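Local structure of cell shape-determining protein MreC (Listeria monocytogenes, 2J5U) at residues Thr62-Arg66 and Lys226-Glu230; Ser93-Pro99 and Val113-Lys119; Ser107-Lys112 and Phe185-Ile191; Leu158-Leu164 and Gln206-Pro212. The protein is probably involved in forming and maintaining cell shape, and assembles into dimers that build a larger homooligomer. Residues are numbered along the deposited sequence.

In the fold
The four contacts trace the architecture of MreC: a long helix (31-58), then two six-stranded antiparallel beta barrels, the second inserted between strands 121-125 and 221-227 of the first. Contact 1 ties the loop after the helix to the end of strand 221-227 and encloses the other three along the chain. Contact 2 lies at the outer end of strand 108-116; contact 3, centres about 18 Å apart from it, uses the other end to meet residues 185-191, which lead into strand 190-199. Contact 4 pairs two second-barrel strands, about 30 Å from contact 2 between centres. Contacts 1 and 3 touch through Arg227 and Phe185, so the inter-barrel junction lies beside the interface with a second subunit.

Contact 1 (Thr62-Arg66 and Lys226-Glu230); sequences TDSIR and KRSAE
This is the junction where the linker after helix 31-58 passes the end of strand 221-227 of the first beta barrel. Residues 62-66 form no regular helix or strand; in the other segment Lys226 and Arg227 finish the strand and Ser228 to Glu230 turn away as loop. The CA atoms of Asp63 and Ala229 come nearest, 5.0 Å apart. Asp63 has positive phi and psi (43/61), Ser228 is at -82/-45, and Ala229 and Glu230 are in the polyproline-II region (-54/146 and -52/148).

Between the segments the contact is van der Waals, without hydrogen bonds. Asp63 O lies 3.6 Å from Ala229 CA, and Ala229 CB sits 3.7 Å from Ser64 O and 4.0 Å from Ile65 CA. Asp63, chi1 m, brings OD1 to 3.8 Å from Ser228 CB. Ile65 reaches across with CD1, 3.9 Å from Arg227 NH2, over one face of the guanidinium.

Polar bonds hold each side in shape. Arg227, chi1 to chi3 all t, folds back on its own loop, while its NH2 bonds Gly180 O and Phe185 O, and its NH1 also bonds Ile76 O of a second subunit. Ser64 OG pairs with Lys56 NZ of the helix. The arginine thus joins both barrels and the second subunit, and it closes its own turn with Arg227 NE 3.2 Å from Ala229 O and Arg227 NH1 2.8 Å from Glu230 O.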
loop_
_atom_site.group_PDB
_atom_site.type_symbol
_atom_site.label_atom_id
_atom_site.label_comp_id
_atom_site.label_asym_id
_atom_site.label_seq_id
_atom_site.Cartn_x
_atom_site.Cartn_y
_atom_site.Cartn_z
ATOM N N THR A 62 -40.884 30.462 -18.257
ATOM C CA THR A 62 -42.165 31.111 -18.058
ATOM C C THR A 62 -42.572 31.821 -19.340
ATOM O O THR A 62 -41.722 32.209 -20.143
ATOM C CB THR A 62 -42.078 32.154 -16.943
ATOM O OG1 THR A 62 -41.060 33.111 -17.272
ATOM C CG2 THR A 62 -41.734 31.489 -15.627
ATOM N N ASP A 63 -43.877 31.984 -19.521
ATOM C CA ASP A 63 -44.414 32.674 -20.687
ATOM C C ASP A 63 -43.715 32.268 -21.968
ATOM O O ASP A 63 -43.109 33.102 -22.645
ATOM C CB ASP A 63 -44.290 34.188 -20.498
ATOM C CG ASP A 63 -45.057 34.686 -19.284
ATOM O OD1 ASP A 63 -46.271 34.391 -19.187
ATOM O OD2 ASP A 63 -44.450 35.369 -18.428
ATOM N N SER A 64 -43.797 30.981 -22.292
ATOM C CA SER A 64 -43.182 30.471 -23.504
ATOM C C SER A 64 -43.906 31.063 -24.714
ATOM O O SER A 64 -44.950 31.703 -24.587
ATOM C CB SER A 64 -43.266 28.949 -23.556
ATOM O OG SER A 64 -44.551 28.541 -23.976
ATOM N N ILE A 65 -43.345 30.819 -25.887
ATOM C CA ILE A 65 -43.885 31.323 -27.124
ATOM C C ILE A 65 -45.305 30.850 -27.449
ATOM O O ILE A 65 -45.982 31.471 -28.258
ATOM C CB ILE A 65 -42.930 30.957 -28.281
ATOM C CG1 ILE A 65 -42.640 32.188 -29.140
ATOM C CG2 ILE A 65 -43.500 29.809 -29.090
ATOM C CD1 ILE A 65 -43.833 32.793 -29.776
ATOM N N ARG A 66 -45.787 29.778 -26.826
ATOM C CA ARG A 66 -47.142 29.312 -27.153
ATOM C C ARG A 66 -48.266 29.698 -26.196
ATOM O O ARG A 66 -49.430 29.463 -26.496
ATOM C CB ARG A 66 -47.168 27.794 -27.300
ATOM C CG ARG A 66 -45.821 27.166 -27.487
ATOM C CD ARG A 66 -45.961 25.672 -27.675
ATOM N NE ARG A 66 -46.756 25.350 -28.854
ATOM C CZ ARG A 66 -47.937 24.746 -28.804
ATOM N NH1 ARG A 66 -48.598 24.488 -29.930
ATOM N NH2 ARG A 66 -48.452 24.405 -27.624
ATOM N N LYS A 226 -54.544 37.029 -26.315
ATOM C CA LYS A 226 -53.527 37.933 -25.800
ATOM C C LYS A 226 -52.267 37.064 -25.790
ATOM O O LYS A 226 -52.290 35.950 -25.276
ATOM C CB LYS A 226 -53.870 38.375 -24.376
ATOM C CG LYS A 226 -52.765 39.155 -23.671
ATOM C CD LYS A 226 -53.109 39.389 -22.206
ATOM C CE LYS A 226 -51.975 40.102 -21.469
ATOM N NZ LYS A 226 -52.290 40.337 -20.018
ATOM N N ARG A 227 -51.179 37.540 -26.378
ATOM C CA ARG A 227 -49.943 36.751 -26.403
ATOM C C ARG A 227 -49.219 36.896 -25.073
ATOM O O ARG A 227 -49.081 38.008 -24.564
ATOM C CB ARG A 227 -49.039 37.214 -27.554
ATOM C CG ARG A 227 -47.585 36.818 -27.425
ATOM C CD ARG A 227 -46.837 37.198 -28.674
ATOM N NE ARG A 227 -45.400 37.304 -28.457
ATOM C CZ ARG A 227 -44.490 36.959 -29.360
ATOM N NH1 ARG A 227 -43.198 37.091 -29.094
ATOM N NH2 ARG A 227 -44.874 36.463 -30.528
ATOM N N SER A 228 -48.767 35.779 -24.507
ATOM C CA SER A 228 -48.069 35.821 -23.219
ATOM C C SER A 228 -46.608 36.182 -23.384
ATOM O O SER A 228 -46.078 36.999 -22.646
ATOM C CB SER A 228 -48.156 34.476 -22.499
ATOM O OG SER A 228 -49.493 34.153 -22.186
ATOM N N ALA A 229 -45.958 35.558 -24.353
ATOM C CA ALA A 229 -44.559 35.820 -24.588
ATOM C C ALA A 229 -44.293 37.303 -24.780
ATOM O O ALA A 229 -45.124 38.031 -25.323
ATOM C CB ALA A 229 -44.089 35.050 -25.804
ATOM N N GLU A 230 -43.126 37.734 -24.314
ATOM C CA GLU A 230 -42.692 39.115 -24.444
ATOM C C GLU A 230 -42.818 39.521 -25.911
ATOM O O GLU A 230 -42.641 38.695 -26.806
ATOM C CB GLU A 230 -41.235 39.219 -24.005
ATOM C CG GLU A 230 -40.605 40.585 -24.174
ATOM C CD GLU A 230 -41.095 41.584 -23.153
ATOM O OE1 GLU A 230 -40.520 42.691 -23.097
ATOM O OE2 GLU A 230 -42.052 41.271 -22.408
#

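Contact 2 (Ser93-Pro99 and Val113-Lys119); sequences SSDGVKP and VTTTGAK
In this surface contact residues 93-99, a loop of the first barrel between strands 86-89 and 102-105, lie against the outer end of strand 108-116 and the turn after it. Val113 to Thr116 are strand and Gly117 to Lys119 loop; nearest CA pairs are Ser93 with Ala118 (4.7 Å) and Pro99 with Val113 (4.8 Å), so the segments run antiparallel.

Ser93 opens a short 3-10 turn through Asp95. Ser93 N donates to Gly117 O at 2.8 Å and lies 3.0 Å from Thr116 CG2. Ser94 binds Ala118 O twice, through N at 3.0 Å and, with chi1 p, through OG at 2.7 Å. Asp95 turns its OD1 back to Gly92 N. Gly96, at phi/psi 99/-5, would jam a CB against the preceding carbonyl; its N bonds Ser93 O at 2.9 Å. Val97, chi1 t, then points toward the strand and sets CG1 3.9 Å from Val113 CG1. Lys98 directs its side chain away, but its O is 3.5 Å from Val113 CB. Pro99 ends the run with CA 3.6 Å from Val113 O in a CA-H...O contact, CB 3.5 Å from Thr114 O and CD 3.6 Å from Thr116 OG1.

The chemistry divides along the loop: turn carbonyls fix the serines, whereas past Gly96 the contact rests on the buried valine pair and on Pro99, which lacks an N-H and offers only CA-H...O and van der Waals contacts.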
loop_
_atom_site.group_PDB
_atom_site.type_symbol
_atom_site.label_atom_id
_atom_site.label_comp_id
_atom_site.label_asym_id
_atom_site.label_seq_id
_atom_site.Cartn_x
_atom_site.Cartn_y
_atom_site.Cartn_z
ATOM N N SER A 93 -61.083 47.824 -25.955
ATOM C CA SER A 93 -60.080 48.302 -25.027
ATOM C C SER A 93 -60.366 47.968 -23.576
ATOM O O SER A 93 -59.521 47.416 -22.887
ATOM C CB SER A 93 -59.943 49.813 -25.172
ATOM O OG SER A 93 -59.070 50.337 -24.195
ATOM N N SER A 94 -61.555 48.302 -23.104
ATOM C CA SER A 94 -61.889 48.044 -21.713
ATOM C C SER A 94 -62.027 46.561 -21.387
ATOM O O SER A 94 -62.169 46.193 -20.228
ATOM C CB SER A 94 -63.165 48.795 -21.329
ATOM O OG SER A 94 -64.240 48.426 -22.166
ATOM N N ASP A 95 -61.986 45.714 -22.407
ATOM C CA ASP A 95 -62.083 44.277 -22.204
ATOM C C ASP A 95 -60.690 43.677 -22.349
ATOM O O ASP A 95 -60.510 42.472 -22.252
ATOM C CB ASP A 95 -63.027 43.645 -23.229
ATOM C CG ASP A 95 -64.449 44.188 -23.136
ATOM O OD1 ASP A 95 -64.922 44.813 -24.118
ATOM O OD2 ASP A 95 -65.096 43.990 -22.080
ATOM N N GLY A 96 -59.703 44.531 -22.596
ATOM C CA GLY A 96 -58.340 44.062 -22.735
ATOM C C GLY A 96 -57.860 43.885 -24.161
ATOM O O GLY A 96 -56.690 43.577 -24.395
ATOM N N VAL A 97 -58.753 44.079 -25.122
ATOM C CA VAL A 97 -58.385 43.925 -26.517
ATOM C C VAL A 97 -57.412 45.015 -26.944
ATOM O O VAL A 97 -57.581 46.179 -26.599
ATOM C CB VAL A 97 -59.617 43.981 -27.414
ATOM C CG1 VAL A 97 -59.207 43.790 -28.855
ATOM C CG2 VAL A 97 -60.618 42.919 -26.987
ATOM N N LYS A 98 -56.385 44.618 -27.683
ATOM C CA LYS A 98 -55.375 45.545 -28.174
ATOM C C LYS A 98 -55.015 45.258 -29.619
ATOM O O LYS A 98 -55.070 44.116 -30.079
ATOM C CB LYS A 98 -54.083 45.442 -27.357
ATOM C CG LYS A 98 -54.208 45.802 -25.908
ATOM C CD LYS A 98 -52.842 45.894 -25.256
ATOM C CE LYS A 98 -52.987 46.407 -23.826
ATOM N NZ LYS A 98 -51.694 46.534 -23.103
ATOM N N PRO A 99 -54.634 46.302 -30.357
ATOM C CA PRO A 99 -54.244 46.158 -31.765
ATOM C C PRO A 99 -53.139 45.099 -31.894
ATOM O O PRO A 99 -52.249 45.026 -31.059
ATOM C CB PRO A 99 -53.725 47.550 -32.125
ATOM C CG PRO A 99 -54.555 48.446 -31.276
ATOM C CD PRO A 99 -54.688 47.717 -29.952
ATOM N N VAL A 113 -56.457 42.025 -34.665
ATOM C CA VAL A 113 -57.101 43.261 -34.282
ATOM C C VAL A 113 -56.356 44.445 -34.889
ATOM O O VAL A 113 -55.134 44.514 -34.839
ATOM C CB VAL A 113 -57.126 43.400 -32.762
ATOM C CG1 VAL A 113 -57.866 44.655 -32.366
ATOM C CG2 VAL A 113 -57.790 42.188 -32.161
ATOM N N THR A 114 -57.085 45.376 -35.480
ATOM C CA THR A 114 -56.426 46.533 -36.062
ATOM C C THR A 114 -56.674 47.808 -35.270
ATOM O O THR A 114 -55.724 48.436 -34.815
ATOM C CB THR A 114 -56.827 46.743 -37.536
ATOM O OG1 THR A 114 -58.247 46.640 -37.678
ATOM C CG2 THR A 114 -56.164 45.707 -38.405
ATOM N N THR A 115 -57.929 48.203 -35.100
ATOM C CA THR A 115 -58.208 49.407 -34.327
ATOM C C THR A 115 -59.182 49.072 -33.222
ATOM O O THR A 115 -60.112 48.289 -33.408
ATOM C CB THR A 115 -58.797 50.514 -35.191
ATOM O OG1 THR A 115 -60.085 50.110 -35.653
ATOM C CG2 THR A 115 -57.906 50.775 -36.383
ATOM N N THR A 116 -58.968 49.674 -32.065
ATOM C CA THR A 116 -59.821 49.396 -30.935
ATOM C C THR A 116 -60.475 50.619 -30.348
ATOM O O THR A 116 -59.890 51.694 -30.296
ATOM C CB THR A 116 -59.035 48.711 -29.812
ATOM O OG1 THR A 116 -58.293 47.616 -30.349
ATOM C CG2 THR A 116 -59.976 48.156 -28.777
ATOM N N GLY A 117 -61.706 50.431 -29.905
ATOM C CA GLY A 117 -62.453 51.490 -29.263
ATOM C C GLY A 117 -62.638 51.014 -27.834
ATOM O O GLY A 117 -62.020 50.028 -27.433
ATOM N N ALA A 118 -63.484 51.672 -27.058
ATOM C CA ALA A 118 -63.665 51.256 -25.675
ATOM C C ALA A 118 -64.340 49.905 -25.546
ATOM O O ALA A 118 -63.879 49.045 -24.800
ATOM C CB ALA A 118 -64.459 52.303 -24.912
ATOM N N LYS A 119 -65.423 49.708 -26.289
ATOM C CA LYS A 119 -66.155 48.459 -26.191
ATOM C C LYS A 119 -66.312 47.647 -27.466
ATOM O O LYS A 119 -67.139 46.740 -27.531
ATOM C CB LYS A 119 -67.527 48.726 -25.577
ATOM C CG LYS A 119 -67.470 49.081 -24.098
ATOM C CD LYS A 119 -68.827 48.887 -23.442
ATOM C CE LYS A 119 -68.714 48.763 -21.923
ATOM N NZ LYS A 119 -68.100 49.966 -21.275
#

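Contact 3 (Ser107-Lys112 and Phe185-Ile191); sequences SGLIGK and FPAGIFI
Leu109 is the apolar centre of this junction between the two barrels. With chi1 t and chi2 p it points toward residues 185-191, CB 3.7 Å from Ile189 CG2 and CD2 4.1 Å from Ile191 CG1 and 4.4 Å from Phe185 CE1. Phe185, chi1 m, extends this cluster: Lys112 CB meets the edge of its ring, 3.5 Å from CZ. Thr104 and Thr178, from the two barrels, also touch Leu109.

Gly108 to Lys112 are strand, as are Phe190 and Ile191; nearest CA pairs are Gly108 with Phe190 (5.0 Å) and Leu109 with Ile191 (5.2 Å). Ile110 and Gly111 (phi/psi 165/-161) both face Val103 of strand 102-105 in a classic beta bulge.

At the polar margin Leu109 N donates to Phe190 O at 2.9 Å, Gly108 CA lies 3.4 Å from Phe190 O, and Ser107 O approaches the Phe190 ring edge, 3.7 Å from CD2. Gln40 of the second subunit packs on Phe190. With this single hydrogen bond, the barrels meet here mainly through buried apolar side chains, not a continuous strand ladder.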
loop_
_atom_site.group_PDB
_atom_site.type_symbol
_atom_site.label_atom_id
_atom_site.label_comp_id
_atom_site.label_asym_id
_atom_site.label_seq_id
_atom_site.Cartn_x
_atom_site.Cartn_y
_atom_site.Cartn_z
ATOM N N SER A 107 -61.767 26.174 -35.751
ATOM C CA SER A 107 -61.095 25.585 -36.898
ATOM C C SER A 107 -59.935 26.386 -37.490
ATOM O O SER A 107 -59.452 26.057 -38.576
ATOM C CB SER A 107 -62.123 25.262 -37.991
ATOM O OG SER A 107 -63.281 26.072 -37.874
ATOM N N GLY A 108 -59.476 27.430 -36.802
ATOM C CA GLY A 108 -58.351 28.192 -37.333
ATOM C C GLY A 108 -58.230 29.684 -37.070
ATOM O O GLY A 108 -59.065 30.313 -36.416
ATOM N N LEU A 109 -57.147 30.247 -37.592
ATOM C CA LEU A 109 -56.847 31.672 -37.471
ATOM C C LEU A 109 -57.703 32.471 -38.461
ATOM O O LEU A 109 -57.820 32.084 -39.630
ATOM C CB LEU A 109 -55.369 31.911 -37.804
ATOM C CG LEU A 109 -54.903 33.369 -37.797
ATOM C CD1 LEU A 109 -54.918 33.851 -36.378
ATOM C CD2 LEU A 109 -53.516 33.520 -38.347
ATOM N N ILE A 110 -58.298 33.576 -38.018
ATOM C CA ILE A 110 -59.086 34.370 -38.962
ATOM C C ILE A 110 -58.590 35.807 -39.152
ATOM O O ILE A 110 -58.996 36.485 -40.090
ATOM C CB ILE A 110 -60.590 34.414 -38.594
ATOM C CG1 ILE A 110 -60.804 35.244 -37.331
ATOM C CG2 ILE A 110 -61.111 33.001 -38.427
ATOM C CD1 ILE A 110 -62.227 35.600 -37.079
ATOM N N GLY A 111 -57.720 36.288 -38.273
ATOM C CA GLY A 111 -57.233 37.639 -38.464
ATOM C C GLY A 111 -56.539 38.255 -37.281
ATOM O O GLY A 111 -56.093 37.546 -36.380
ATOM N N LYS A 112 -56.440 39.581 -37.292
ATOM C CA LYS A 112 -55.807 40.292 -36.202
ATOM C C LYS A 112 -56.522 41.593 -35.914
ATOM O O LYS A 112 -57.118 42.196 -36.797
ATOM C CB LYS A 112 -54.335 40.573 -36.509
ATOM C CG LYS A 112 -54.082 41.643 -37.537
ATOM C CD LYS A 112 -52.610 42.011 -37.533
ATOM C CE LYS A 112 -52.307 43.121 -38.522
ATOM N NZ LYS A 112 -52.764 42.784 -39.908
ATOM N N PHE A 185 -48.195 37.279 -32.261
ATOM C CA PHE A 185 -49.168 36.196 -32.120
ATOM C C PHE A 185 -48.518 35.090 -31.321
ATOM O O PHE A 185 -47.294 34.997 -31.275
ATOM C CB PHE A 185 -49.540 35.585 -33.477
ATOM C CG PHE A 185 -50.338 36.479 -34.375
ATOM C CD1 PHE A 185 -50.564 36.101 -35.694
ATOM C CD2 PHE A 185 -50.916 37.645 -33.906
ATOM C CE1 PHE A 185 -51.363 36.867 -36.535
ATOM C CE2 PHE A 185 -51.718 38.423 -34.733
ATOM C CZ PHE A 185 -51.945 38.031 -36.055
ATOM N N PRO A 186 -49.327 34.260 -30.641
ATOM C CA PRO A 186 -48.717 33.165 -29.892
ATOM C C PRO A 186 -48.433 32.166 -31.007
ATOM O O PRO A 186 -49.067 32.233 -32.061
ATOM C CB PRO A 186 -49.844 32.702 -28.980
ATOM C CG PRO A 186 -51.055 32.988 -29.794
ATOM C CD PRO A 186 -50.758 34.367 -30.320
ATOM N N ALA A 187 -47.488 31.258 -30.813
ATOM C CA ALA A 187 -47.215 30.298 -31.870
ATOM C C ALA A 187 -48.135 29.087 -31.737
ATOM O O ALA A 187 -48.696 28.839 -30.673
ATOM C CB ALA A 187 -45.761 29.871 -31.825
ATOM N N GLY A 188 -48.311 28.356 -32.832
ATOM C CA GLY A 188 -49.142 27.174 -32.785
ATOM C C GLY A 188 -50.588 27.302 -33.219
ATOM O O GLY A 188 -51.313 26.312 -33.210
ATOM N N ILE A 189 -51.039 28.493 -33.588
ATOM C CA ILE A 189 -52.419 28.602 -34.020
ATOM C C ILE A 189 -52.501 28.034 -35.425
ATOM O O ILE A 189 -51.700 28.388 -36.284
ATOM C CB ILE A 189 -52.907 30.061 -34.029
ATOM C CG1 ILE A 189 -53.128 30.565 -32.601
ATOM C CG2 ILE A 189 -54.260 30.145 -34.732
ATOM C CD1 ILE A 189 -52.023 30.256 -31.650
ATOM N N PHE A 190 -53.459 27.142 -35.656
ATOM C CA PHE A 190 -53.624 26.530 -36.978
ATOM C C PHE A 190 -54.085 27.557 -38.017
ATOM O O PHE A 190 -55.021 28.326 -37.777
ATOM C CB PHE A 190 -54.640 25.373 -36.921
ATOM C CG PHE A 190 -54.821 24.657 -38.240
ATOM C CD1 PHE A 190 -53.765 23.953 -38.821
ATOM C CD2 PHE A 190 -56.036 24.710 -38.917
ATOM C CE1 PHE A 190 -53.917 23.309 -40.068
ATOM C CE2 PHE A 190 -56.198 24.077 -40.156
ATOM C CZ PHE A 190 -55.133 23.374 -40.732
ATOM N N ILE A 191 -53.427 27.563 -39.170
ATOM C CA ILE A 191 -53.776 28.496 -40.230
ATOM C C ILE A 191 -54.465 27.769 -41.378
ATOM O O ILE A 191 -55.546 28.163 -41.812
ATOM C CB ILE A 191 -52.532 29.206 -40.803
ATOM C CG1 ILE A 191 -51.872 30.087 -39.734
ATOM C CG2 ILE A 191 -52.926 30.019 -41.997
ATOM C CD1 ILE A 191 -50.606 30.765 -40.210
#

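Contact 4 (Leu158-Leu164 and Gln206-Pro212); sequences LLELKQL and QTAFIKP
Two neighbouring strands of the second beta barrel pair as antiparallel ribbons, axes 4.3 Å apart at closest and inclined at 143°, a marked twist. Leu159-Ile210, Leu161-Ala208 and Leu164-Gln206 are hydrogen-bonded pairs; Glu160-Phe209 is non-hydrogen-bonded. Gln163, at phi/psi 71/39, interrupts the alternation, so Leu164 comes back to the face of Leu159 and Leu161.

On that buried face large side chains fit around a small one. Ala208 is the hollow: its CB lies 4.0 Å from Leu161 CB and 4.3 Å from Leu164 CD2. Leu161, chi1 -147°, reaches diagonally to put CD1 3.5 Å from Ile210 CD1, while Leu159 CD2 meets Pro212 CB at 3.9 Å. Ile149 of neighbouring strand 145-153 and Val139 of strand 135-139, one strand further round, add to this packing.

On the other face Phe209, chi1 m, lies beside Glu160, whose CG is 3.6 Å from ring CE2; Lys196 adds a cation-pi contact. At the strand end Leu158 packs sideways, CD1 3.7 Å from Phe209 CB.

The ladder bonds are Leu164 N-Gln206 O 3.2 Å, Gln206 N-Leu164 O 2.9 Å, Ala208 N-Leu161 O 2.9 Å, Leu161 N-Ala208 O 2.7 Å, Leu159 N-Ile210 O 2.7 Å and, shortest, Ile210 N-Leu159 O 2.6 Å.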
loop_
_atom_site.group_PDB
_atom_site.type_symbol
_atom_site.label_atom_id
_atom_site.label_comp_id
_atom_site.label_asym_id
_atom_site.label_seq_id
_atom_site.Cartn_x
_atom_site.Cartn_y
_atom_site.Cartn_z
ATOM N N LEU A 158 -57.138 30.667 -51.873
ATOM C CA LEU A 158 -55.878 30.268 -51.258
ATOM C C LEU A 158 -54.965 31.386 -50.743
ATOM O O LEU A 158 -54.842 32.455 -51.348
ATOM C CB LEU A 158 -55.082 29.401 -52.234
ATOM C CG LEU A 158 -55.757 28.093 -52.647
ATOM C CD1 LEU A 158 -54.844 27.323 -53.579
ATOM C CD2 LEU A 158 -56.085 27.265 -51.415
ATOM N N LEU A 159 -54.318 31.095 -49.617
ATOM C CA LEU A 159 -53.376 31.992 -48.961
ATOM C C LEU A 159 -51.988 31.708 -49.535
ATOM O O LEU A 159 -51.668 30.552 -49.833
ATOM C CB LEU A 159 -53.361 31.709 -47.462
ATOM C CG LEU A 159 -54.040 32.627 -46.442
ATOM C CD1 LEU A 159 -54.888 33.680 -47.121
ATOM C CD2 LEU A 159 -54.867 31.762 -45.494
ATOM N N GLU A 160 -51.174 32.751 -49.697
ATOM C CA GLU A 160 -49.814 32.605 -50.218
ATOM C C GLU A 160 -48.761 32.526 -49.111
ATOM O O GLU A 160 -48.602 33.460 -48.331
ATOM C CB GLU A 160 -49.442 33.779 -51.125
ATOM C CG GLU A 160 -49.767 33.593 -52.591
ATOM C CD GLU A 160 -48.954 34.528 -53.483
ATOM O OE1 GLU A 160 -47.712 34.362 -53.538
ATOM O OE2 GLU A 160 -49.550 35.428 -54.122
ATOM N N LEU A 161 -48.036 31.416 -49.050
ATOM C CA LEU A 161 -46.979 31.246 -48.059
ATOM C C LEU A 161 -45.699 31.514 -48.821
ATOM O O LEU A 161 -45.276 30.689 -49.620
ATOM C CB LEU A 161 -46.956 29.817 -47.538
ATOM C CG LEU A 161 -46.531 29.654 -46.083
ATOM C CD1 LEU A 161 -46.178 28.201 -45.856
ATOM C CD2 LEU A 161 -45.355 30.554 -45.759
ATOM N N LYS A 162 -45.087 32.666 -48.582
ATOM C CA LYS A 162 -43.872 33.037 -49.301
ATOM C C LYS A 162 -42.577 32.860 -48.517
ATOM O O LYS A 162 -42.559 32.889 -47.284
ATOM C CB LYS A 162 -43.949 34.500 -49.750
ATOM C CG LYS A 162 -45.195 34.888 -50.521
ATOM C CD LYS A 162 -45.187 36.380 -50.815
ATOM C CE LYS A 162 -46.417 36.811 -51.598
ATOM N NZ LYS A 162 -46.399 38.275 -51.870
ATOM N N GLN A 163 -41.491 32.681 -49.260
ATOM C CA GLN A 163 -40.157 32.545 -48.694
ATOM C C GLN A 163 -39.767 31.298 -47.938
ATOM O O GLN A 163 -39.064 31.384 -46.935
ATOM C CB GLN A 163 -39.861 33.746 -47.818
ATOM C CG GLN A 163 -39.593 34.959 -48.628
ATOM C CD GLN A 163 -39.317 36.159 -47.777
ATOM O OE1 GLN A 163 -40.227 36.732 -47.171
ATOM N NE2 GLN A 163 -38.049 36.553 -47.715
ATOM N N LEU A 164 -40.210 30.144 -48.411
ATOM C CA LEU A 164 -39.847 28.896 -47.776
ATOM C C LEU A 164 -38.526 28.505 -48.406
ATOM O O LEU A 164 -38.264 28.841 -49.557
ATOM C CB LEU A 164 -40.902 27.829 -48.047
ATOM C CG LEU A 164 -42.222 28.040 -47.310
ATOM C CD1 LEU A 164 -42.855 29.302 -47.824
ATOM C CD2 LEU A 164 -43.164 26.863 -47.523
ATOM N N GLN A 206 -39.332 29.049 -52.282
ATOM C CA GLN A 206 -40.538 28.387 -52.751
ATOM C C GLN A 206 -41.751 29.131 -52.220
ATOM O O GLN A 206 -41.641 29.959 -51.322
ATOM C CB GLN A 206 -40.598 26.937 -52.275
ATOM C CG GLN A 206 -39.670 25.996 -52.998
ATOM C CD GLN A 206 -39.791 24.581 -52.478
ATOM O OE1 GLN A 206 -40.732 23.862 -52.800
ATOM N NE2 GLN A 206 -38.841 24.179 -51.647
ATOM N N THR A 207 -42.912 28.835 -52.785
ATOM C CA THR A 207 -44.137 29.470 -52.354
ATOM C C THR A 207 -45.188 28.392 -52.300
ATOM O O THR A 207 -45.355 27.640 -53.252
ATOM C CB THR A 207 -44.588 30.549 -53.347
ATOM O OG1 THR A 207 -43.535 31.503 -53.520
ATOM C CG2 THR A 207 -45.833 31.262 -52.831
ATOM N N ALA A 208 -45.880 28.296 -51.176
ATOM C CA ALA A 208 -46.932 27.311 -51.045
ATOM C C ALA A 208 -48.257 28.058 -51.027
ATOM O O ALA A 208 -48.333 29.207 -50.590
ATOM C CB ALA A 208 -46.760 26.517 -49.763
ATOM N N PHE A 209 -49.296 27.416 -51.536
ATOM C CA PHE A 209 -50.612 28.021 -51.536
ATOM C C PHE A 209 -51.376 27.223 -50.510
ATOM O O PHE A 209 -51.346 25.990 -50.505
ATOM C CB PHE A 209 -51.212 27.968 -52.932
ATOM C CG PHE A 209 -50.455 28.799 -53.911
ATOM C CD1 PHE A 209 -49.290 28.316 -54.495
ATOM C CD2 PHE A 209 -50.835 30.112 -54.166
ATOM C CE1 PHE A 209 -48.510 29.136 -55.319
ATOM C CE2 PHE A 209 -50.065 30.942 -54.987
ATOM C CZ PHE A 209 -48.903 30.454 -55.562
ATOM N N ILE A 210 -52.044 27.941 -49.622
ATOM C CA ILE A 210 -52.721 27.298 -48.524
ATOM C C ILE A 210 -54.216 27.480 -48.415
ATOM O O ILE A 210 -54.754 28.554 -48.673
ATOM C CB ILE A 210 -52.023 27.742 -47.227
ATOM C CG1 ILE A 210 -50.563 27.275 -47.297
ATOM C CG2 ILE A 210 -52.742 27.192 -45.996
ATOM C CD1 ILE A 210 -49.662 27.868 -46.249
ATOM N N LYS A 211 -54.878 26.396 -48.023
ATOM C CA LYS A 211 -56.318 26.386 -47.840
ATOM C C LYS A 211 -56.611 26.706 -46.381
ATOM O O LYS A 211 -56.389 25.875 -45.503
ATOM C CB LYS A 211 -56.872 25.007 -48.177
ATOM C CG LYS A 211 -58.352 24.861 -47.900
ATOM C CD LYS A 211 -58.776 23.411 -48.031
ATOM C CE LYS A 211 -60.244 23.239 -47.654
ATOM N NZ LYS A 211 -60.658 21.802 -47.674
ATOM N N PRO A 212 -57.111 27.917 -46.098
ATOM C CA PRO A 212 -57.399 28.246 -44.707
ATOM C C PRO A 212 -58.308 27.213 -44.088
ATOM O O PRO A 212 -59.234 26.729 -44.737
ATOM C CB PRO A 212 -58.045 29.625 -44.799
ATOM C CG PRO A 212 -58.634 29.642 -46.151
ATOM C CD PRO A 212 -57.583 28.985 -46.992
#